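Local atomic coordinates of hypothetical bacterial 6-phosphogluconolactonase (Bacteroides fragilis, PDB entry 3SCY), a protein that is a seven-bladed beta-propeller, probably hydrolysing 6-phosphogluconolactone to 6-phosphogluconate, the second step of the pentose phosphate pathway. Residues Ala323-Asn328 / Val351-Cys356; Val18-Ser23 / Ala50-Leu55. One frame throughout, in Å; residues are numbered along the deposited sequence.

Interaction 1: Ala323-Asn328 / Val351-Cys356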
ATOM      1  N   ALA A 323      -9.145   5.468   5.653  1.00 17.70           N
ATOM      2  CA  ALA A 323      -9.853   5.977   4.482  1.00 17.01           C
ATOM      3  C   ALA A 323     -11.089   5.110   4.270  1.00 19.38           C
ATOM      4  O   ALA A 323     -10.959   3.896   4.079  1.00 18.92           O
ATOM      5  CB  ALA A 323      -8.942   5.920   3.261  1.00 17.24           C
ATOM      6  N   CYS A 324     -12.285   5.713   4.325  1.00 19.18           N
ATOM      7  CA  CYS A 324     -13.532   4.960   4.158  1.00 19.99           C
ATOM      8  C   CYS A 324     -14.126   5.391   2.832  1.00 23.05           C
ATOM      9  O   CYS A 324     -14.712   6.471   2.737  1.00 23.15           O
ATOM     10  CB  CYS A 324     -14.475   5.210   5.327  1.00 21.18           C
ATOM     11  SG  CYS A 324     -13.782   4.769   6.936  1.00 23.99           S
ATOM     12  N   ARG A 325     -13.916   4.579   1.798  1.00 20.54           N
ATOM     13  CA  ARG A 325     -14.301   4.916   0.434  1.00 20.59           C
ATOM     14  C   ARG A 325     -15.788   5.227   0.313  1.00 24.75           C
ATOM     15  O   ARG A 325     -16.138   6.195  -0.361  1.00 25.55           O
ATOM     16  CB  ARG A 325     -13.950   3.778  -0.511  1.00 20.27           C
ATOM     17  CG  ARG A 325     -14.140   4.126  -2.006  1.00 21.83           C
ATOM     18  CD  ARG A 325     -14.179   2.878  -2.855  1.00 22.73           C
ATOM     19  NE  ARG A 325     -15.404   2.106  -2.657  1.00 26.38           N
ATOM     20  CZ  ARG A 325     -15.706   0.973  -3.282  1.00 34.38           C
ATOM     21  NH1 ARG A 325     -14.873   0.454  -4.175  1.00 33.93           N
ATOM     22  NH2 ARG A 325     -16.843   0.344  -3.011  1.00 31.98           N
ATOM     23  N   ASP A 326     -16.651   4.403   0.935  1.00 22.33           N
ATOM     24  CA  ASP A 326     -18.077   4.568   0.733  1.00 23.18           C
ATOM     25  C   ASP A 326     -18.733   5.609   1.640  1.00 29.86           C
ATOM     26  O   ASP A 326     -19.821   6.091   1.314  1.00 32.23           O
ATOM     27  CB  ASP A 326     -18.768   3.215   0.846  1.00 25.24           C
ATOM     28  CG  ASP A 326     -18.367   2.245  -0.262  1.00 29.85           C
ATOM     29  OD1 ASP A 326     -17.759   2.692  -1.263  1.00 32.60           O
ATOM     30  OD2 ASP A 326     -18.699   1.058  -0.155  1.00 38.78           O
ATOM     31  N   THR A 327     -18.074   5.990   2.740  1.00 25.79           N
ATOM     32  CA  THR A 327     -18.610   6.999   3.661  1.00 26.70           C
ATOM     33  C   THR A 327     -18.013   8.370   3.297  1.00 28.51           C
ATOM     34  O   THR A 327     -18.387   9.395   3.865  1.00 30.64           O
ATOM     35  CB  THR A 327     -18.319   6.572   5.112  1.00 31.53           C
ATOM     36  OG1 THR A 327     -18.813   5.241   5.276  1.00 33.37           O
ATOM     37  CG2 THR A 327     -19.021   7.466   6.139  1.00 30.58           C
ATOM     38  N   ASN A 328     -17.065   8.386   2.350  1.00 24.03           N
ATOM     39  CA  ASN A 328     -16.413   9.598   1.863  1.00 24.57           C
ATOM     40  C   ASN A 328     -15.769  10.377   3.006  1.00 26.98           C
ATOM     41  O   ASN A 328     -15.936  11.599   3.114  1.00 29.42           O
ATOM     42  CB  ASN A 328     -17.419  10.487   1.076  1.00 26.07           C
ATOM     43  CG  ASN A 328     -17.970   9.788  -0.134  1.00 45.48           C
ATOM     44  OD1 ASN A 328     -17.241   9.104  -0.870  1.00 28.67           O
ATOM     45  ND2 ASN A 328     -19.283   9.868  -0.305  1.00 39.62           N
ATOM     46  N   VAL A 351     -13.647  13.726   2.181  1.00 29.38           N
ATOM     47  CA  VAL A 351     -12.971  13.478   0.887  1.00 27.30           C
ATOM     48  C   VAL A 351     -13.845  12.513   0.104  1.00 29.23           C
ATOM     49  O   VAL A 351     -14.282  11.533   0.692  1.00 26.62           O
ATOM     50  CB  VAL A 351     -11.516  12.902   1.014  1.00 31.76           C
ATOM     51  CG1 VAL A 351     -10.845  12.777  -0.352  1.00 31.38           C
ATOM     52  CG2 VAL A 351     -10.638  13.711   1.951  1.00 32.39           C
ATOM     53  N   ASP A 352     -14.068  12.721  -1.209  1.00 27.90           N
ATOM     54  CA  ASP A 352     -14.864  11.742  -1.952  1.00 27.68           C
ATOM     55  C   ASP A 352     -13.998  10.548  -2.326  1.00 27.47           C
ATOM     56  O   ASP A 352     -12.892  10.716  -2.862  1.00 25.96           O
ATOM     57  CB  ASP A 352     -15.531  12.334  -3.214  1.00 30.92           C
ATOM     58  CG  ASP A 352     -16.797  11.596  -3.652  1.00 43.55           C
ATOM     59  OD1 ASP A 352     -17.771  11.561  -2.864  1.00 47.03           O
ATOM     60  OD2 ASP A 352     -16.824  11.073  -4.792  1.00 43.43           O
ATOM     61  N   LYS A 353     -14.489   9.339  -1.988  1.00 23.66           N
ATOM     62  CA  LYS A 353     -13.881   8.041  -2.331  1.00 21.09           C
ATOM     63  C   LYS A 353     -12.374   7.972  -2.006  1.00 22.65           C
ATOM     64  O   LYS A 353     -11.585   7.608  -2.890  1.00 21.22           O
ATOM     65  CB  LYS A 353     -14.136   7.697  -3.811  1.00 22.89           C
ATOM     66  CG  LYS A 353     -15.623   7.667  -4.143  1.00 24.13           C
ATOM     67  CD  LYS A 353     -15.912   7.064  -5.500  1.00 29.26           C
ATOM     68  CE  LYS A 353     -17.409   7.014  -5.760  1.00 39.42           C
ATOM     69  NZ  LYS A 353     -18.031   8.359  -5.761  1.00 51.81           N
ATOM     70  N   PRO A 354     -11.958   8.280  -0.745  1.00 19.92           N
ATOM     71  CA  PRO A 354     -10.535   8.174  -0.403  1.00 18.08           C
ATOM     72  C   PRO A 354     -10.117   6.726  -0.324  1.00 19.48           C
ATOM     73  O   PRO A 354     -10.843   5.911   0.290  1.00 19.08           O
ATOM     74  CB  PRO A 354     -10.432   8.858   0.960  1.00 19.34           C
ATOM     75  CG  PRO A 354     -11.803   8.609   1.601  1.00 23.33           C
ATOM     76  CD  PRO A 354     -12.776   8.683   0.428  1.00 21.34           C
ATOM     77  N   VAL A 355      -8.971   6.391  -0.953  1.00 18.05           N
ATOM     78  CA  VAL A 355      -8.501   4.997  -0.976  1.00 16.13           C
ATOM     79  C   VAL A 355      -6.987   4.862  -0.763  1.00 18.08           C
ATOM     80  O   VAL A 355      -6.483   3.747  -0.846  1.00 17.63           O
ATOM     81  CB  VAL A 355      -8.942   4.260  -2.289  1.00 19.46           C
ATOM     82  CG1 VAL A 355     -10.464   4.065  -2.355  1.00 20.43           C
ATOM     83  CG2 VAL A 355      -8.457   4.984  -3.549  1.00 18.90           C
ATOM     84  N   CYS A 356      -6.244   5.958  -0.511  1.00 15.17           N
ATOM     85  CA  CYS A 356      -4.811   5.815  -0.275  1.00 15.58           C
ATOM     86  C   CYS A 356      -4.341   6.962   0.552  1.00 19.81           C
ATOM     87  O   CYS A 356      -4.582   8.093   0.169  1.00 20.91           O
ATOM     88  CB  CYS A 356      -4.027   5.721  -1.573  1.00 15.75           C
ATOM     89  SG  CYS A 356      -2.259   5.423  -1.308  1.00 17.71           S
TER
HETATM   90  O   HOH W   1     -10.614   3.242   1.365  1.00 23.00           O
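The turn of Ala-323-Asn-328 comes against the backbone of Val-351-Cys-356 at two points, Arg-325 beside Lys-353 with CA atoms 4.2 Å apart and Asn-328 beside Asp-352. Asn-328, in a left-handed helical conformation, is held through both its carbonyl groups. Its main-chain O accepts a 3.3 Å bond from Val-351 N. Its side-chain OD1 receives Lys-353 N at 3.0 Å in a nearly straight bond (164° at the hydrogen) tilted moderately from the amide plane. With CG anti to its own carbonyl carbon (chi1 -61°), the amide lies alongside the Asp-352 carboxylate, the two planes turned 31° apart. Asn-328 OD1 and Asp-352 OD1, both acceptors, are 3.2 Å apart, a proximity the nearby Lys-353 ammonium may ease, since its NZ forms a salt bridge to Asp-352 OD2. Strands 319-324 and 329-335 belong to one blade of the propeller, whereas 351-353 is the connection from that blade's outer strand 342-350 to strand 354-360, which lies against strand 13-20 and so closes the ring of blades in the manner of a Velcro closure. Next to this polar end, Lys-353 CA points its hydrogen at Arg-325 O, and the aliphatic part of Arg-325 runs across Val-355, CG meeting CG1 at 3.7 Å. Beyond it the Arg-325 guanidinium turns back on its own segment, NE and NH2 both gripping Asp-326 OD1. Deeper in, Ala-323 CB packs on Pro-354 CB at 4.0 Å, and the Pro-354 ring leans its CG and CD on Cys-324 O.

Interaction 2: Val18-Ser23 / Ala50-Leu55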
ATOM      1  N   VAL A  18      -3.676  12.140  -0.243  1.00 19.63           N
ATOM      2  CA  VAL A  18      -4.860  11.298  -0.298  1.00 17.30           C
ATOM      3  C   VAL A  18      -5.187  10.978  -1.744  1.00 19.44           C
ATOM      4  O   VAL A  18      -5.525  11.887  -2.508  1.00 19.79           O
ATOM      5  CB  VAL A  18      -6.072  11.957   0.393  1.00 20.47           C
ATOM      6  CG1 VAL A  18      -7.308  11.050   0.310  1.00 20.44           C
ATOM      7  CG2 VAL A  18      -5.738  12.305   1.848  1.00 20.29           C
ATOM      8  N   GLY A  19      -5.104   9.696  -2.081  1.00 16.95           N
ATOM      9  CA  GLY A  19      -5.521   9.181  -3.384  1.00 17.73           C
ATOM     10  C   GLY A  19      -6.991   8.787  -3.299  1.00 19.81           C
ATOM     11  O   GLY A  19      -7.499   8.432  -2.228  1.00 20.02           O
ATOM     12  N   THR A  20      -7.685   8.853  -4.435  1.00 19.03           N
ATOM     13  CA  THR A  20      -9.120   8.584  -4.552  1.00 18.85           C
ATOM     14  C   THR A  20      -9.503   7.915  -5.850  1.00 22.89           C
ATOM     15  O   THR A  20      -8.687   7.791  -6.759  1.00 22.29           O
ATOM     16  CB  THR A  20      -9.870   9.945  -4.554  1.00 22.88           C
ATOM     17  OG1 THR A  20      -9.594  10.649  -5.781  1.00 22.80           O
ATOM     18  CG2 THR A  20      -9.546  10.830  -3.333  1.00 23.36           C
ATOM     19  N   TYR A  21     -10.780   7.527  -5.949  1.00 20.65           N
ATOM     20  CA  TYR A  21     -11.388   7.169  -7.230  1.00 21.12           C
ATOM     21  C   TYR A  21     -12.127   8.412  -7.692  1.00 25.25           C
ATOM     22  O   TYR A  21     -12.734   9.113  -6.875  1.00 24.90           O
ATOM     23  CB  TYR A  21     -12.306   5.961  -7.116  1.00 21.91           C
ATOM     24  CG  TYR A  21     -11.534   4.666  -7.041  1.00 21.17           C
ATOM     25  CD1 TYR A  21     -10.800   4.204  -8.128  1.00 21.84           C
ATOM     26  CD2 TYR A  21     -11.505   3.918  -5.870  1.00 22.08           C
ATOM     27  CE1 TYR A  21     -10.097   3.003  -8.067  1.00 22.24           C
ATOM     28  CE2 TYR A  21     -10.818   2.710  -5.801  1.00 22.47           C
ATOM     29  CZ  TYR A  21     -10.094   2.267  -6.894  1.00 22.53           C
ATOM     30  OH  TYR A  21      -9.390   1.085  -6.800  1.00 24.66           O
ATOM     31  N   THR A  22     -12.038   8.726  -8.992  1.00 23.88           N
ATOM     32  CA  THR A  22     -12.607   9.964  -9.508  1.00 24.30           C
ATOM     33  C   THR A  22     -13.915   9.760 -10.310  1.00 31.36           C
ATOM     34  O   THR A  22     -14.293  10.682 -11.030  1.00 32.76           O
ATOM     35  CB  THR A  22     -11.547  10.691 -10.349  1.00 26.48           C
ATOM     36  OG1 THR A  22     -11.017   9.806 -11.345  1.00 25.82           O
ATOM     37  CG2 THR A  22     -10.402  11.210  -9.496  1.00 25.04           C
ATOM     38  N   SER A  23     -14.629   8.611 -10.133  1.00 30.51           N
ATOM     39  CA  SER A  23     -15.925   8.341 -10.807  1.00 33.36           C
ATOM     40  C   SER A  23     -17.023   9.270 -10.297  1.00 41.69           C
ATOM     41  O   SER A  23     -18.053   9.412 -10.957  1.00 45.36           O
ATOM     42  CB  SER A  23     -16.366   6.889 -10.624  1.00 36.13           C
ATOM     43  OG  SER A  23     -16.210   6.436  -9.286  1.00 44.17           O
ATOM     44  N   ALA A  50      -6.770  11.449 -12.869  1.00 25.86           N
ATOM     45  CA  ALA A  50      -7.792  10.411 -12.971  1.00 25.53           C
ATOM     46  C   ALA A  50      -7.423   9.146 -12.216  1.00 24.55           C
ATOM     47  O   ALA A  50      -6.307   8.649 -12.349  1.00 22.42           O
ATOM     48  CB  ALA A  50      -8.034  10.095 -14.426  1.00 27.59           C
ATOM     49  N   ASN A  51      -8.372   8.647 -11.374  1.00 22.15           N
ATOM     50  CA  ASN A  51      -8.252   7.434 -10.558  1.00 20.12           C
ATOM     51  C   ASN A  51      -6.841   7.225  -9.958  1.00 21.51           C
ATOM     52  O   ASN A  51      -6.231   6.163 -10.155  1.00 18.54           O
ATOM     53  CB  ASN A  51      -8.669   6.192 -11.327  1.00 22.44           C
ATOM     54  CG  ASN A  51     -10.151   6.109 -11.510  1.00 30.22           C
ATOM     55  OD1 ASN A  51     -10.920   6.713 -10.769  1.00 26.86           O
ATOM     56  ND2 ASN A  51     -10.559   5.517 -12.617  1.00 32.26           N
ATOM     57  N   PRO A  52      -6.339   8.204  -9.176  1.00 18.52           N
ATOM     58  CA  PRO A  52      -5.051   8.006  -8.487  1.00 17.40           C
ATOM     59  C   PRO A  52      -5.273   7.167  -7.209  1.00 19.01           C
ATOM     60  O   PRO A  52      -5.212   7.676  -6.079  1.00 17.82           O
ATOM     61  CB  PRO A  52      -4.619   9.440  -8.188  1.00 19.91           C
ATOM     62  CG  PRO A  52      -5.908  10.171  -7.940  1.00 23.84           C
ATOM     63  CD  PRO A  52      -6.944   9.517  -8.829  1.00 20.67           C
ATOM     64  N   SER A  53      -5.630   5.875  -7.404  1.00 16.16           N
ATOM     65  CA  SER A  53      -6.045   5.039  -6.271  1.00 15.32           C
ATOM     66  C   SER A  53      -4.899   4.594  -5.354  1.00 18.37           C
ATOM     67  O   SER A  53      -5.142   4.094  -4.250  1.00 18.04           O
ATOM     68  CB  SER A  53      -6.819   3.830  -6.754  1.00 19.07           C
ATOM     69  OG  SER A  53      -5.936   3.014  -7.496  1.00 17.59           O
ATOM     70  N   TYR A  54      -3.675   4.759  -5.814  1.00 16.54           N
ATOM     71  CA  TYR A  54      -2.498   4.479  -5.017  1.00 15.31           C
ATOM     72  C   TYR A  54      -1.434   5.454  -5.439  1.00 15.98           C
ATOM     73  O   TYR A  54      -1.297   5.765  -6.626  1.00 17.13           O
ATOM     74  CB  TYR A  54      -2.008   3.003  -5.153  1.00 16.43           C
ATOM     75  CG  TYR A  54      -1.377   2.511  -3.871  1.00 18.73           C
ATOM     76  CD1 TYR A  54      -2.166   1.996  -2.842  1.00 21.52           C
ATOM     77  CD2 TYR A  54      -0.014   2.682  -3.628  1.00 20.00           C
ATOM     78  CE1 TYR A  54      -1.621   1.679  -1.599  1.00 25.68           C
ATOM     79  CE2 TYR A  54       0.546   2.343  -2.388  1.00 20.00           C
ATOM     80  CZ  TYR A  54      -0.268   1.844  -1.382  1.00 25.06           C
ATOM     81  OH  TYR A  54       0.231   1.511  -0.135  1.00 30.03           O
ATOM     82  N   LEU A  55      -0.685   5.929  -4.476  1.00 13.10           N
ATOM     83  CA  LEU A  55       0.389   6.867  -4.741  1.00 14.11           C
ATOM     84  C   LEU A  55       1.472   6.711  -3.692  1.00 17.24           C
ATOM     85  O   LEU A  55       1.249   6.173  -2.604  1.00 16.38           O
ATOM     86  CB  LEU A  55      -0.135   8.329  -4.776  1.00 16.59           C
ATOM     87  CG  LEU A  55      -1.007   8.810  -3.604  1.00 21.27           C
ATOM     88  CD1 LEU A  55      -0.175   9.171  -2.402  1.00 24.32           C
ATOM     89  CD2 LEU A  55      -1.761  10.065  -3.992  1.00 23.51           C
TER
HETATM   90  O   HOH W   2     -13.424   5.945 -10.617  1.00 41.07           O
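Within the blade that joins the two ends of the chain, strand 13-20 and the loop leaving it meet the connection 50-55 to the next blade, and the meeting is fastened by a reciprocal pair of bonds between Thr-22 and Asn-51. Thr-22 N donates to Asn-51 OD1 at 2.9 Å, nearly along the C=O axis, while Asn-51 N donates to Thr-22 OG1, also at 2.9 Å. Thr-22 OG1 can face the Asn-51 N-H because it sits between its own backbone N and carbonyl carbon (chi1 53°). Asn-51 OD1 accepts a second hydrogen bond, from a water 2.6 Å away, and its ND2 is bound to Glu-69 O, which fixes the rotation of the side-chain amide. The Tyr-21 ring presents its edge to the Asn-51 side-chain amide, CD1 lying 3.6 Å from OD1 with the two planes 73° apart. Further along the ring, CE1 and CZ both touch Ser-53 CB, and Tyr-21 OH and Ser-53 OG share Glu-69 OE1 as hydrogen-bond partner. Pro-52, centre of an inverse gamma turn, brings its O to 3.1 Å from Gly-19 CA, a close approach that the absence of a side chain permits, and to a weak bond with Thr-20 N. Leu-55 CD2 then packs on the Gly-19 backbone. An unidentified molecule beside Tyr-21, probably from the crystallisation liquor, may mark a pocket here. As in a beta-propeller, the linker from outer strand 41-48 to the next blade's inner strand 55-57 packs against a turn between two strands of the first.

Interactions 1 and 2 occupy matching places in successive blades: each sets the end of a strand and the loop after it against the linker to the next blade, and in each an asparagine OD1 receives a backbone N-H from the other segment. The roles are exchanged, however, the asparagine being on the loop in 323-328 and on the linker in 50-55. Both are partly buried, the Ala-323/Pro-354 and Gly-19/Leu-55 contacts being their buried apolar parts; salt bridges mark the outer part of interaction 1, uncharged reciprocal bonds that of interaction 2. They adjoin directly, since strands 354-360 and 13-20 pair, Val-355 and Cys-356 forming a classic beta bulge opposite Gly-19.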